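Local coordinates for protein translation initiation factor 6 (Methanocaldococcus jannaschii, PDB 1G61) that binds the 50S ribosomal subunit and prevents it from joining the 30S subunit to form the 70S initiation complex, at residues G11-G16 and T188-T193; I141-E146 and D169-F174; F174-S177 and Y183-K186. One frame throughout, in Å; residues are numbered along the deposited sequence.

How the contacts relate
Contacts 2 and 3 both use helix 169-179 and share Phe174; their centres lie 9 Å apart. Contact 3 packs the helix on strand 183-186 through van der Waals contact, with no hydrogen bond across it, whereas contact 2 ties an earlier turn of it to a loop by a carboxylate and a water. Each is partly buried, with one of its touching residues fully so: Ile144 in contact 2, Leu175 in contact 3. Contact 1 lies at the surface, about 21 to 22 Å from the other two, centre to centre, and rests on one side-chain amide. Its segments are 172 residues apart in sequence, and both other contacts fall within the loop it closes.

Contact 1 of 3, residues G11-G16 and T188-T193; sequences GIPTIG and TANKGT
Pro13 O accepts two hydrogen bonds, one of them from across the contact: Asn190 ND2 reaches it at 2.9 Å. The second comes from its own segment, where Ile15 N gives Pro13 O a weak bond that closes an inverse gamma turn centred on Thr14. The hydrogen bond from Asn190 is fairly straight, 161° at the hydrogen. Pro13 O lies almost in the plane of the Asn190 amide, but the nitrogen stands well above the Pro13 carbonyl plane, 68° out of it, and so is not aimed at a lone pair. The proline ring adds an apolar touch: Pro13 CB lies to one side of the amide plane, displaced past its outer end, 3.6 Å from Asn190 ND2 and 3.8 Å from Asn190 OD1. With CG beside the backbone N, chi1 -81°, the asparagine holds its amide out toward the proline, while OD1 accepts a weak bond from Asp212 N that helps fix which way the group is flipped. With an alanine here, Pro13 O would probably keep only the weak internal bond of the two described, and a gap is likely to open beside the proline ring. Behind the asparagine, the Glu217 carboxylate binds Lys191 N and Gly192 N. Asn190 sits in the turn of a loop closed by a G1 beta bulge, Gly192 and Thr193 both facing Ala189, with Thr193 N 2.8 Å from Ala189 O. The contact joins an early loop to a late one, between strands 183-186 and 200-202, of the pentein fold of the eIF-6 family.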
ATOM      1  N   GLY A  11      -1.648   4.004 -19.087  1.00 13.60           N
ATOM      2  CA  GLY A  11      -0.502   4.852 -19.345  1.00 14.15           C
ATOM      3  C   GLY A  11       0.227   5.454 -18.146  1.00 12.78           C
ATOM      4  O   GLY A  11       1.293   6.082 -18.279  1.00 15.86           O
ATOM      5  N   ILE A  12      -0.332   5.268 -16.952  1.00 10.83           N
ATOM      6  CA  ILE A  12       0.181   5.914 -15.755  1.00 10.51           C
ATOM      7  C   ILE A  12       1.104   4.941 -15.015  1.00  9.80           C
ATOM      8  O   ILE A  12       0.670   3.812 -14.714  1.00 10.24           O
ATOM      9  CB  ILE A  12      -0.987   6.347 -14.832  1.00  9.24           C
ATOM     10  CG1 ILE A  12      -1.867   7.393 -15.510  1.00 11.16           C
ATOM     11  CG2 ILE A  12      -0.490   6.824 -13.481  1.00  9.56           C
ATOM     12  CD1 ILE A  12      -3.203   7.586 -14.802  1.00 12.51           C
ATOM     13  N   PRO A  13       2.362   5.302 -14.727  1.00  9.96           N
ATOM     14  CA  PRO A  13       3.294   4.373 -14.089  1.00 10.05           C
ATOM     15  C   PRO A  13       3.222   4.372 -12.566  1.00 11.04           C
ATOM     16  O   PRO A  13       3.852   3.518 -11.915  1.00  9.19           O
ATOM     17  CB  PRO A  13       4.667   4.905 -14.512  1.00 12.54           C
ATOM     18  CG  PRO A  13       4.431   6.390 -14.616  1.00 11.47           C
ATOM     19  CD  PRO A  13       3.008   6.564 -15.157  1.00 11.21           C
ATOM     20  N   THR A  14       2.488   5.292 -11.984  1.00 11.44           N
ATOM     21  CA  THR A  14       2.398   5.528 -10.542  1.00 10.08           C
ATOM     22  C   THR A  14       1.404   4.583  -9.922  1.00  8.20           C
ATOM     23  O   THR A  14       0.390   5.037  -9.413  1.00  9.53           O
ATOM     24  CB  THR A  14       1.886   6.976 -10.344  1.00 15.86           C
ATOM     25  OG1 THR A  14       2.464   7.780 -11.357  1.00 17.93           O
ATOM     26  CG2 THR A  14       2.399   7.482  -9.042  1.00 14.02           C
ATOM     27  N   ILE A  15       1.657   3.262  -9.991  1.00  9.17           N
ATOM     28  CA  ILE A  15       0.747   2.187  -9.560  1.00 10.49           C
ATOM     29  C   ILE A  15       0.252   2.345  -8.147  1.00  8.79           C
ATOM     30  O   ILE A  15      -0.932   2.098  -7.865  1.00  9.01           O
ATOM     31  CB  ILE A  15       1.455   0.766  -9.680  1.00 10.34           C
ATOM     32  CG1 ILE A  15       1.987   0.499 -11.071  1.00 13.96           C
ATOM     33  CG2 ILE A  15       0.555  -0.360  -9.202  1.00 14.59           C
ATOM     34  CD1 ILE A  15       0.917   0.898 -12.152  1.00 18.93           C
ATOM     35  N   GLY A  16       1.149   2.720  -7.237  1.00  8.43           N
ATOM     36  CA  GLY A  16       0.866   2.798  -5.806  1.00  9.01           C
ATOM     37  C   GLY A  16      -0.043   3.964  -5.419  1.00  7.21           C
ATOM     38  O   GLY A  16      -0.677   3.932  -4.359  1.00  8.35           O
ATOM     39  N   THR A 188      15.167   2.519  -5.901  1.00  9.61           N
ATOM     40  CA  THR A 188      14.189   3.342  -6.631  1.00  8.37           C
ATOM     41  C   THR A 188      13.285   2.477  -7.501  1.00  9.03           C
ATOM     42  O   THR A 188      13.490   1.268  -7.668  1.00  9.41           O
ATOM     43  CB  THR A 188      14.888   4.412  -7.491  1.00  8.37           C
ATOM     44  OG1 THR A 188      15.820   3.766  -8.374  1.00 10.29           O
ATOM     45  CG2 THR A 188      15.665   5.407  -6.628  1.00 10.60           C
ATOM     46  N   ALA A 189      12.257   3.116  -8.066  1.00  8.51           N
ATOM     47  CA  ALA A 189      11.417   2.444  -9.058  1.00  9.07           C
ATOM     48  C   ALA A 189      11.101   3.449 -10.167  1.00  8.09           C
ATOM     49  O   ALA A 189      11.381   4.641 -10.007  1.00  9.20           O
ATOM     50  CB  ALA A 189      10.162   1.903  -8.404  1.00 10.89           C
ATOM     51  N   ASN A 190      10.548   2.957 -11.259  1.00  9.53           N
ATOM     52  CA  ASN A 190      10.171   3.842 -12.351  1.00  9.38           C
ATOM     53  C   ASN A 190      11.351   4.735 -12.788  1.00 10.18           C
ATOM     54  O   ASN A 190      11.169   5.910 -13.051  1.00 13.69           O
ATOM     55  CB  ASN A 190       8.944   4.670 -12.009  1.00 11.60           C
ATOM     56  CG  ASN A 190       7.634   3.912 -12.189  1.00  9.75           C
ATOM     57  OD1 ASN A 190       7.581   2.937 -12.959  1.00 11.75           O
ATOM     58  ND2 ASN A 190       6.596   4.334 -11.484  1.00  9.71           N
ATOM     59  N   LYS A 191      12.522   4.178 -12.909  1.00 10.15           N
ATOM     60  CA  LYS A 191      13.693   4.882 -13.432  1.00 11.91           C
ATOM     61  C   LYS A 191      14.052   6.081 -12.562  1.00 10.83           C
ATOM     62  O   LYS A 191      14.220   7.204 -13.024  1.00 14.04           O
ATOM     63  CB  LYS A 191      13.497   5.303 -14.891  1.00 12.02           C
ATOM     64  CG  LYS A 191      14.805   5.556 -15.636  1.00 17.23           C
ATOM     65  CD  LYS A 191      14.475   6.221 -16.983  1.00 19.24           C
ATOM     66  CE  LYS A 191      15.757   6.443 -17.770  1.00 17.48           C
ATOM     67  NZ  LYS A 191      15.502   6.915 -19.138  1.00 20.81           N
ATOM     68  N   GLY A 192      14.232   5.763 -11.248  1.00  9.67           N
ATOM     69  CA  GLY A 192      14.818   6.768 -10.403  1.00 10.62           C
ATOM     70  C   GLY A 192      13.873   7.440  -9.448  1.00  9.50           C
ATOM     71  O   GLY A 192      14.271   8.282  -8.640  1.00 12.11           O
ATOM     72  N   THR A 193      12.585   7.121  -9.447  1.00  9.15           N
ATOM     73  CA  THR A 193      11.656   7.702  -8.488  1.00  9.19           C
ATOM     74  C   THR A 193      11.978   7.157  -7.114  1.00  8.42           C
ATOM     75  O   THR A 193      12.091   5.927  -6.936  1.00  9.73           O
ATOM     76  CB  THR A 193      10.216   7.360  -8.944  1.00  8.25           C
ATOM     77  OG1 THR A 193      10.004   8.004 -10.220  1.00 10.74           O
ATOM     78  CG2 THR A 193       9.176   7.882  -7.966  1.00 10.26           C
TER

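Contact 2 of 3, residues I141-E146 and D169-F174; sequences IGTIAE and DDELEF
Glu171 turns CG anti to its backbone nitrogen, chi1 177°, and runs on extended, a shape that carries its carboxylate off the helix to the backbone of Ala145. There OE1 of Glu171 accepts from Ala145 N at 2.9 Å. The bond is nearly linear, 171° at the hydrogen, and arrives on the syn side of the carboxylate, tilted 26° from its plane. Glu171 OE2 accepts a short bond, 2.5 Å, from a water. That water accepts from Glu146 N and is also hydrogen-bonded to Thr143 OG1. One carboxylate thus grips the bend at Thr143-Glu146 directly and through solvent, which should hold its rotation. Thr143 O, 3.4 Å from Glu171 OE2, is another acceptor and adds no bond; it would, if anything, repel the carboxylate slightly. The link spans the loop after strand 138-141 and the first turn of helix 169-179. Beneath it Ile144 packs on Leu119 of strand 117-120 and on Val150 and Val167 in loops, and Ile144 CD1 meets Leu175 CD1, one turn further along the helix.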
ATOM      1  N   ILE A 141       4.914   5.874  15.372  1.00  7.91           N
ATOM      2  CA  ILE A 141       4.923   7.130  14.631  1.00  6.66           C
ATOM      3  C   ILE A 141       6.323   7.355  14.114  1.00  7.67           C
ATOM      4  O   ILE A 141       7.313   7.146  14.861  1.00 10.37           O
ATOM      5  CB  ILE A 141       4.468   8.266  15.576  1.00  9.25           C
ATOM      6  CG1 ILE A 141       2.983   8.131  15.968  1.00 11.31           C
ATOM      7  CG2 ILE A 141       4.824   9.597  14.964  1.00 11.84           C
ATOM      8  CD1 ILE A 141       2.567   8.899  17.215  1.00 15.16           C
ATOM      9  N   GLY A 142       6.466   7.821  12.866  1.00  7.68           N
ATOM     10  CA  GLY A 142       7.834   8.174  12.444  1.00  9.35           C
ATOM     11  C   GLY A 142       7.836   8.571  10.990  1.00  7.34           C
ATOM     12  O   GLY A 142       6.759   8.831  10.391  1.00  8.57           O
ATOM     13  N   THR A 143       9.038   8.622  10.430  1.00  8.60           N
ATOM     14  CA  THR A 143       9.293   9.088   9.064  1.00  7.23           C
ATOM     15  C   THR A 143      10.068   8.024   8.296  1.00  7.71           C
ATOM     16  O   THR A 143      10.474   7.033   8.904  1.00 10.58           O
ATOM     17  CB  THR A 143      10.089  10.404   9.089  1.00  8.93           C
ATOM     18  OG1 THR A 143      11.253  10.214   9.913  1.00  9.87           O
ATOM     19  CG2 THR A 143       9.290  11.505   9.787  1.00 11.41           C
ATOM     20  N   ILE A 144      10.275   8.239   7.006  1.00  7.89           N
ATOM     21  CA  ILE A 144      11.131   7.414   6.162  1.00  7.84           C
ATOM     22  C   ILE A 144      12.063   8.346   5.423  1.00  8.23           C
ATOM     23  O   ILE A 144      11.549   9.187   4.673  1.00  8.71           O
ATOM     24  CB  ILE A 144      10.319   6.546   5.156  1.00  9.81           C
ATOM     25  CG1 ILE A 144       9.406   5.554   5.836  1.00 15.26           C
ATOM     26  CG2 ILE A 144      11.272   5.889   4.139  1.00  9.98           C
ATOM     27  CD1 ILE A 144      10.055   4.257   6.211  1.00 20.33           C
ATOM     28  N   ALA A 145      13.375   8.206   5.664  1.00  8.44           N
ATOM     29  CA  ALA A 145      14.365   9.075   5.002  1.00 10.16           C
ATOM     30  C   ALA A 145      13.970  10.517   5.297  1.00 10.33           C
ATOM     31  O   ALA A 145      14.055  11.355   4.394  1.00 11.82           O
ATOM     32  CB  ALA A 145      14.477   8.800   3.524  1.00 11.28           C
ATOM     33  N   GLU A 146      13.520  10.829   6.506  1.00 10.69           N
ATOM     34  CA  GLU A 146      13.140  12.159   6.983  1.00 11.59           C
ATOM     35  C   GLU A 146      11.797  12.639   6.455  1.00 10.26           C
ATOM     36  O   GLU A 146      11.356  13.747   6.809  1.00 13.69           O
ATOM     37  CB  GLU A 146      14.186  13.249   6.638  1.00 12.44           C
ATOM     38  CG  GLU A 146      15.622  12.820   6.981  1.00 16.23           C
ATOM     39  CD  GLU A 146      16.608  13.974   6.905  1.00 19.26           C
ATOM     40  OE1 GLU A 146      17.350  14.074   5.891  1.00 22.50           O
ATOM     41  OE2 GLU A 146      16.635  14.735   7.892  1.00 26.97           O
ATOM     42  N   ASP A 169      21.059   2.792   7.857  1.00 15.08           N
ATOM     43  CA  ASP A 169      21.014   1.468   8.387  1.00 15.21           C
ATOM     44  C   ASP A 169      20.243   1.403   9.708  1.00 14.15           C
ATOM     45  O   ASP A 169      19.558   0.384   9.907  1.00 13.09           O
ATOM     46  CB  ASP A 169      22.435   0.883   8.590  1.00 18.18           C
ATOM     47  CG  ASP A 169      23.216   0.809   7.293  1.00 21.94           C
ATOM     48  OD1 ASP A 169      22.610   0.729   6.206  1.00 27.63           O
ATOM     49  OD2 ASP A 169      24.471   0.795   7.457  1.00 33.06           O
ATOM     50  N   ASP A 170      20.357   2.389  10.582  1.00 13.79           N
ATOM     51  CA  ASP A 170      19.670   2.295  11.867  1.00 13.79           C
ATOM     52  C   ASP A 170      18.168   2.326  11.645  1.00  9.86           C
ATOM     53  O   ASP A 170      17.425   1.606  12.352  1.00 11.33           O
ATOM     54  CB  ASP A 170      20.106   3.391  12.822  1.00 16.35           C
ATOM     55  CG  ASP A 170      20.066   4.752  12.191  1.00 20.33           C
ATOM     56  OD1 ASP A 170      19.659   4.913  11.020  1.00 22.82           O
ATOM     57  OD2 ASP A 170      20.480   5.684  12.901  1.00 24.10           O
ATOM     58  N   GLU A 171      17.703   3.086  10.669  1.00 11.07           N
ATOM     59  CA  GLU A 171      16.271   3.151  10.366  1.00 10.40           C
ATOM     60  C   GLU A 171      15.818   1.883   9.673  1.00 10.02           C
ATOM     61  O   GLU A 171      14.736   1.356   9.946  1.00  9.80           O
ATOM     62  CB  GLU A 171      16.008   4.397   9.514  1.00 10.88           C
ATOM     63  CG  GLU A 171      14.529   4.485   9.083  1.00 11.83           C
ATOM     64  CD  GLU A 171      14.253   5.911   8.644  1.00 12.42           C
ATOM     65  OE1 GLU A 171      14.552   6.273   7.497  1.00 12.70           O
ATOM     66  OE2 GLU A 171      13.793   6.704   9.501  1.00 17.28           O
ATOM     67  N   LEU A 172      16.650   1.318   8.792  1.00 10.76           N
ATOM     68  CA  LEU A 172      16.344   0.039   8.162  1.00 10.26           C
ATOM     69  C   LEU A 172      16.179  -1.066   9.224  1.00  9.47           C
ATOM     70  O   LEU A 172      15.257  -1.858   9.161  1.00 10.57           O
ATOM     71  CB  LEU A 172      17.420  -0.336   7.146  1.00 13.19           C
ATOM     72  CG  LEU A 172      17.050  -1.030   5.863  1.00 18.06           C
ATOM     73  CD1 LEU A 172      16.178  -0.190   4.938  1.00 15.26           C
ATOM     74  CD2 LEU A 172      18.322  -1.415   5.135  1.00 22.86           C
ATOM     75  N   GLU A 173      17.054  -1.120  10.234  1.00  9.33           N
ATOM     76  CA  GLU A 173      16.894  -2.083  11.312  1.00 10.72           C
ATOM     77  C   GLU A 173      15.607  -1.865  12.084  1.00  8.72           C
ATOM     78  O   GLU A 173      14.891  -2.824  12.431  1.00  9.96           O
ATOM     79  CB  GLU A 173      18.066  -2.065  12.311  1.00 13.19           C
ATOM     80  CG  GLU A 173      18.039  -3.299  13.209  1.00 21.63           C
ATOM     81  CD  GLU A 173      17.607  -4.612  12.583  1.00 35.74           C
ATOM     82  OE1 GLU A 173      18.314  -5.062  11.637  1.00 38.01           O
ATOM     83  OE2 GLU A 173      16.585  -5.225  13.021  1.00 38.84           O
ATOM     84  N   PHE A 174      15.218  -0.636  12.383  1.00  8.77           N
ATOM     85  CA  PHE A 174      13.949  -0.316  13.018  1.00  7.70           C
ATOM     86  C   PHE A 174      12.771  -0.807  12.213  1.00  7.81           C
ATOM     87  O   PHE A 174      11.842  -1.392  12.771  1.00  9.21           O
ATOM     88  CB  PHE A 174      13.920   1.211  13.218  1.00  9.48           C
ATOM     89  CG  PHE A 174      12.531   1.706  13.630  1.00  7.86           C
ATOM     90  CD1 PHE A 174      12.025   1.593  14.917  1.00  9.84           C
ATOM     91  CD2 PHE A 174      11.724   2.284  12.661  1.00 10.13           C
ATOM     92  CE1 PHE A 174      10.751   2.057  15.230  1.00 11.01           C
ATOM     93  CE2 PHE A 174      10.460   2.742  12.994  1.00 10.71           C
ATOM     94  CZ  PHE A 174       9.949   2.630  14.275  1.00 11.29           C
TER
HETATM   95  O   HOH W   1      13.417   9.123   8.813  1.00 13.86           O

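Contact 3 of 3, residues F174-S177 and Y183-K186; sequences FLKS and YIGK
The peptide unit joining Leu175 to Lys176 takes the Ile184 methyl on one of its flat faces: CD1 of Ile184 lies almost straight above Lys176 N, 3.9 Å away, rather than at the edge where the N-H points. No hydrogen bond crosses between the segments. The setting is a beta-alpha-beta crossover, in which helix 169-179 connects the parallel neighbours 160-163 and 183-186 and packs against the second of them. Ile184 is the strand residue that meets the helix. Its CG1 is anti to the backbone N, chi1 -171°, an orientation that sends CD1 out to the helix backbone and leaves the shorter branch, CG2, for the lysine. On the helix, Leu175 and Lys176 receive it from two directions. The beta carbon of Leu175 approaches CD1 of Ile184 to 4.0 Å, and that of Lys176 stands at nearly the same distance, 4.1 Å, from the same methyl. The lysine chain, extended throughout, then crosses Ile184 at an oblique angle, with Lys176 CD 4.0 Å from Ile184 CG2; its aliphatic part probably screens the isoleucine, while the amine continues past it. Leu175 heads more deeply inward, touching Thr163 of strand 160-163 and Leu119 of strand 117-120. Ile184 also touches Cys161 of the adjoining strand 160-163, to which backbone bonds link Gly185 at Cys161 and Thr163. The terminal methyl also reaches the preceding turn of the helix, where Ile184 CD1 packs against the backbone oxygen Leu172 O.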
ATOM      1  N   PHE A 174      15.218  -0.636  12.383  1.00  8.77           N
ATOM      2  CA  PHE A 174      13.949  -0.316  13.018  1.00  7.70           C
ATOM      3  C   PHE A 174      12.771  -0.807  12.213  1.00  7.81           C
ATOM      4  O   PHE A 174      11.842  -1.392  12.771  1.00  9.21           O
ATOM      5  CB  PHE A 174      13.920   1.211  13.218  1.00  9.48           C
ATOM      6  CG  PHE A 174      12.531   1.706  13.630  1.00  7.86           C
ATOM      7  CD1 PHE A 174      12.025   1.593  14.917  1.00  9.84           C
ATOM      8  CD2 PHE A 174      11.724   2.284  12.661  1.00 10.13           C
ATOM      9  CE1 PHE A 174      10.751   2.057  15.230  1.00 11.01           C
ATOM     10  CE2 PHE A 174      10.460   2.742  12.994  1.00 10.71           C
ATOM     11  CZ  PHE A 174       9.949   2.630  14.275  1.00 11.29           C
ATOM     12  N   LEU A 175      12.770  -0.538  10.900  1.00  7.95           N
ATOM     13  CA  LEU A 175      11.653  -0.967  10.049  1.00  7.52           C
ATOM     14  C   LEU A 175      11.554  -2.483   9.978  1.00  7.57           C
ATOM     15  O   LEU A 175      10.494  -3.097  10.007  1.00  8.98           O
ATOM     16  CB  LEU A 175      11.814  -0.400   8.637  1.00  8.53           C
ATOM     17  CG  LEU A 175      11.739   1.140   8.601  1.00  8.84           C
ATOM     18  CD1 LEU A 175      12.203   1.662   7.238  1.00 11.31           C
ATOM     19  CD2 LEU A 175      10.378   1.708   8.987  1.00 10.39           C
ATOM     20  N   LYS A 176      12.714  -3.123   9.884  1.00  9.56           N
ATOM     21  CA  LYS A 176      12.730  -4.591   9.817  1.00 10.07           C
ATOM     22  C   LYS A 176      12.097  -5.157  11.062  1.00 10.08           C
ATOM     23  O   LYS A 176      11.331  -6.128  11.011  1.00 11.76           O
ATOM     24  CB  LYS A 176      14.174  -5.045   9.595  1.00 12.89           C
ATOM     25  CG  LYS A 176      14.287  -6.522   9.331  1.00 17.61           C
ATOM     26  CD  LYS A 176      15.772  -6.836   9.105  1.00 17.09           C
ATOM     27  CE  LYS A 176      15.870  -8.278   8.635  1.00 22.44           C
ATOM     28  NZ  LYS A 176      17.253  -8.749   8.895  1.00 25.79           N
ATOM     29  N   SER A 177      12.403  -4.567  12.218  1.00 10.29           N
ATOM     30  CA  SER A 177      11.868  -5.010  13.500  1.00  9.83           C
ATOM     31  C   SER A 177      10.387  -4.708  13.592  1.00 11.21           C
ATOM     32  O   SER A 177       9.564  -5.545  13.998  1.00 11.87           O
ATOM     33  CB  SER A 177      12.676  -4.319  14.626  1.00 14.37           C
ATOM     34  OG  SER A 177      12.088  -4.606  15.867  1.00 21.23           O
ATOM     35  N   TYR A 183      13.319  -9.893   4.952  1.00 12.28           N
ATOM     36  CA  TYR A 183      13.910  -9.267   3.767  1.00 10.38           C
ATOM     37  C   TYR A 183      13.702  -7.785   3.860  1.00  9.95           C
ATOM     38  O   TYR A 183      12.598  -7.323   4.183  1.00  9.28           O
ATOM     39  CB  TYR A 183      13.220  -9.793   2.493  1.00 11.20           C
ATOM     40  CG  TYR A 183      13.409 -11.296   2.272  1.00 13.26           C
ATOM     41  CD1 TYR A 183      12.503 -12.241   2.731  1.00 13.66           C
ATOM     42  CD2 TYR A 183      14.528 -11.753   1.590  1.00 18.94           C
ATOM     43  CE1 TYR A 183      12.694 -13.589   2.523  1.00 16.04           C
ATOM     44  CE2 TYR A 183      14.746 -13.095   1.363  1.00 21.02           C
ATOM     45  CZ  TYR A 183      13.819 -14.008   1.836  1.00 18.02           C
ATOM     46  OH  TYR A 183      14.062 -15.319   1.598  1.00 25.10           O
ATOM     47  N   ILE A 184      14.740  -6.984   3.573  1.00  9.74           N
ATOM     48  CA  ILE A 184      14.553  -5.554   3.466  1.00  8.91           C
ATOM     49  C   ILE A 184      15.663  -4.997   2.583  1.00  8.91           C
ATOM     50  O   ILE A 184      16.784  -5.493   2.512  1.00 10.96           O
ATOM     51  CB  ILE A 184      14.586  -4.889   4.850  1.00  9.87           C
ATOM     52  CG1 ILE A 184      14.168  -3.416   4.775  1.00 10.02           C
ATOM     53  CG2 ILE A 184      15.950  -5.052   5.524  1.00 13.72           C
ATOM     54  CD1 ILE A 184      13.612  -2.920   6.104  1.00 12.11           C
ATOM     55  N   GLY A 185      15.319  -3.901   1.887  1.00  9.36           N
ATOM     56  CA  GLY A 185      16.336  -3.182   1.082  1.00 10.53           C
ATOM     57  C   GLY A 185      15.849  -1.802   0.730  1.00  7.91           C
ATOM     58  O   GLY A 185      14.748  -1.400   1.125  1.00  9.20           O
ATOM     59  N   LYS A 186      16.700  -1.125  -0.023  1.00  9.30           N
ATOM     60  CA  LYS A 186      16.397   0.241  -0.415  1.00  9.62           C
ATOM     61  C   LYS A 186      16.690   0.441  -1.879  1.00  8.50           C
ATOM     62  O   LYS A 186      17.635  -0.148  -2.408  1.00 10.38           O
ATOM     63  CB  LYS A 186      17.154   1.243   0.442  1.00 11.82           C
ATOM     64  CG  LYS A 186      18.653   1.166   0.524  1.00 17.02           C
ATOM     65  CD  LYS A 186      19.215   2.099   1.587  1.00 23.85           C
ATOM     66  CE  LYS A 186      20.454   2.860   1.179  1.00 32.40           C
ATOM     67  NZ  LYS A 186      20.906   3.977   2.100  1.00 33.12           N
TER